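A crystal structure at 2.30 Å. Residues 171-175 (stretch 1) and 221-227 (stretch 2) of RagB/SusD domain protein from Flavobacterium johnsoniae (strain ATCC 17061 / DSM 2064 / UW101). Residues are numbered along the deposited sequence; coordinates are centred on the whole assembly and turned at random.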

# COMPACT_ATOMS: atom_id res chain seq x y z
N ASP A 171 2.78 21.93 1.37
CA ASP A 171 2.19 20.76 0.76
C ASP A 171 2.96 20.35 -0.50
O ASP A 171 2.91 21.04 -1.52
CB ASP A 171 0.72 21.04 0.44
CG ASP A 171 0.09 19.95 -0.37
OD1 ASP A 171 0.48 18.77 -0.20
OD2 ASP A 171 -0.83 20.28 -1.15
N LEU A 172 3.67 19.23 -0.41
CA LEU A 172 4.45 18.71 -1.54
C LEU A 172 3.62 17.81 -2.46
O LEU A 172 3.98 17.58 -3.61
CB LEU A 172 5.67 17.95 -1.03
CG LEU A 172 6.66 18.81 -0.26
CD1 LEU A 172 7.78 17.96 0.34
CD2 LEU A 172 7.23 19.92 -1.11
N PHE A 173 2.51 17.30 -1.95
CA PHE A 173 1.65 16.42 -2.72
C PHE A 173 0.98 17.21 -3.82
O PHE A 173 0.88 16.76 -4.97
CB PHE A 173 0.55 15.79 -1.84
CG PHE A 173 1.03 14.77 -0.84
CD1 PHE A 173 2.27 14.16 -0.97
CD2 PHE A 173 0.22 14.42 0.23
CE1 PHE A 173 2.71 13.23 -0.05
CE2 PHE A 173 0.64 13.48 1.16
CZ PHE A 173 1.89 12.88 1.03
N TYR A 174 0.50 18.38 -3.45
CA TYR A 174 -0.43 19.11 -4.30
C TYR A 174 -0.24 20.61 -4.32
O TYR A 174 -1.04 21.32 -4.93
CB TYR A 174 -1.87 18.82 -3.85
CG TYR A 174 -2.33 17.39 -4.02
CD1 TYR A 174 -2.93 16.71 -2.97
CD2 TYR A 174 -2.19 16.74 -5.23
CE1 TYR A 174 -3.38 15.41 -3.12
CE2 TYR A 174 -2.64 15.43 -5.39
CZ TYR A 174 -3.23 14.76 -4.33
OH TYR A 174 -3.69 13.46 -4.48
N ASN A 175 0.79 21.11 -3.64
CA ASN A 175 1.05 22.55 -3.58
C ASN A 175 -0.18 23.34 -3.14
O ASN A 175 -0.46 24.40 -3.70
CB ASN A 175 1.51 23.11 -4.93
CG ASN A 175 2.84 22.56 -5.37
OD1 ASN A 175 3.83 22.60 -4.63
ND2 ASN A 175 2.88 22.02 -6.58
N ASP A 221 -3.85 12.52 -12.95
CA ASP A 221 -3.35 13.84 -12.55
C ASP A 221 -3.58 14.13 -11.08
O ASP A 221 -2.89 14.95 -10.48
CB ASP A 221 -4.01 14.94 -13.38
CG ASP A 221 -3.59 14.91 -14.82
OD1 ASP A 221 -2.59 14.23 -15.12
OD2 ASP A 221 -4.27 15.56 -15.64
N ASP A 222 -4.58 13.46 -10.52
CA ASP A 222 -4.97 13.68 -9.14
C ASP A 222 -4.24 12.78 -8.14
O ASP A 222 -4.37 12.96 -6.94
CB ASP A 222 -6.48 13.45 -9.01
CG ASP A 222 -7.28 14.49 -9.77
OD1 ASP A 222 -6.76 15.62 -9.92
OD2 ASP A 222 -8.42 14.19 -10.19
N ASN A 223 -3.48 11.80 -8.66
CA ASN A 223 -2.71 10.87 -7.82
C ASN A 223 -1.91 11.54 -6.72
O ASN A 223 -1.36 12.62 -6.92
CB ASN A 223 -1.75 10.05 -8.68
CG ASN A 223 -2.45 9.00 -9.47
OD1 ASN A 223 -3.68 8.95 -9.47
ND2 ASN A 223 -1.69 8.14 -10.14
N CYS A 224 -1.85 10.90 -5.56
CA CYS A 224 -1.04 11.40 -4.46
C CYS A 224 0.40 10.89 -4.55
O CYS A 224 0.67 9.71 -4.34
CB CYS A 224 -1.67 11.00 -3.13
SG CYS A 224 -0.92 11.80 -1.76
N LEU A 225 1.31 11.80 -4.89
CA LEU A 225 2.72 11.52 -5.16
C LEU A 225 3.64 12.34 -4.32
O LEU A 225 3.35 13.49 -4.03
CB LEU A 225 3.08 11.83 -6.62
CG LEU A 225 2.84 10.89 -7.78
CD1 LEU A 225 3.21 9.46 -7.42
CD2 LEU A 225 1.41 11.04 -8.24
N MET A 226 4.78 11.76 -3.96
CA MET A 226 5.92 12.54 -3.53
C MET A 226 6.99 12.45 -4.61
O MET A 226 7.43 11.35 -4.96
CB MET A 226 6.49 12.05 -2.21
CG MET A 226 7.76 12.79 -1.86
SD MET A 226 7.39 14.55 -1.64
CE MET A 226 6.76 14.50 0.06
N HIS A 227 7.37 13.60 -5.16
CA HIS A 227 8.52 13.69 -6.05
C HIS A 227 9.75 13.91 -5.20
O HIS A 227 9.77 14.80 -4.35
CB HIS A 227 8.34 14.80 -7.08
CG HIS A 227 7.15 14.59 -7.96
ND1 HIS A 227 7.20 13.84 -9.11
CD2 HIS A 227 5.87 15.04 -7.85
CE1 HIS A 227 6.01 13.83 -9.68
NE2 HIS A 227 5.19 14.55 -8.93

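The centre of the contact is the ring of Phe173, which lies against the segment running from Cys224 to Met226. Cys224 SG sits over one face of this ring, 3.6 Å from the centroid of Phe173 and only 17° off the ring normal, with its closest approach at 3.5 Å between Cys224 SG and Phe173 CD2. A polarizable sulfur so placed meets the aromatic π surface nearly head-on. Cys224 is in the t rotamer and Phe173 in the m rotamer, and the CA-to-CB bonds of both run sideways to the opposing stretch.

Met226 extends the apolar surface. Its CA-to-CB bond also points sideways, but the side chain folds through chi angles of t, p and p so that its end comes nearer to stretch 1. The terminal methyl thereby touches two residues: Met226 CE lies 3.6 Å from Leu172 CD1 and 4.2 Å from Phe173 CE1. Leu172, whose CA-to-CB bond points toward stretch 2, remains partly exposed and flanks the more deeply buried Phe173.

Leu225 takes part differently. Its CA lies 5.6 Å from the CA of Phe173, the nearest such approach between the stretches, yet its CA-to-CB bond points away from stretch 1, whereas those of its neighbours Cys224 and Met226 point sideways. What it presents to stretch 1 is backbone: Leu225 O lies 3.3 Å from Phe173 CD1, in an oblique position relative to the ring.

Tyr174 carries the contact from apolar packing to polar bonding. Its CA-to-CB bond is sideways, but its end comes nearer to stretch 2, and the ring packs against Cys224, with Tyr174 CZ 4.2 Å from Cys224 CB. The same sulfur that covers Phe173 is more distant here, with Cys224 SG 5.2 Å from the Tyr174 centroid and oblique to the ring. Beside this packing, Tyr174 CE2 approaches Asn223 O to 3.4 Å.

At the polar edge, the Tyr174 hydroxyl donates a short hydrogen bond to a main-chain carbonyl, with 2.6 Å between Tyr174 OH and Asp222 O. The acceptor lies near the plane of the ring, at its edge, where the phenolic hydrogen can be directed at it. This is the sole hydrogen bond between the stretches; Cys224 N, 3.3 Å from Tyr174 OH, is too poorly angled to form another. Within stretch 1, Asp171 OD1 accepts weak hydrogen bonds from Phe173 N at 3.1 Å and Tyr174 N at 3.3 Å, tying together the backbone that carries both aromatic rings.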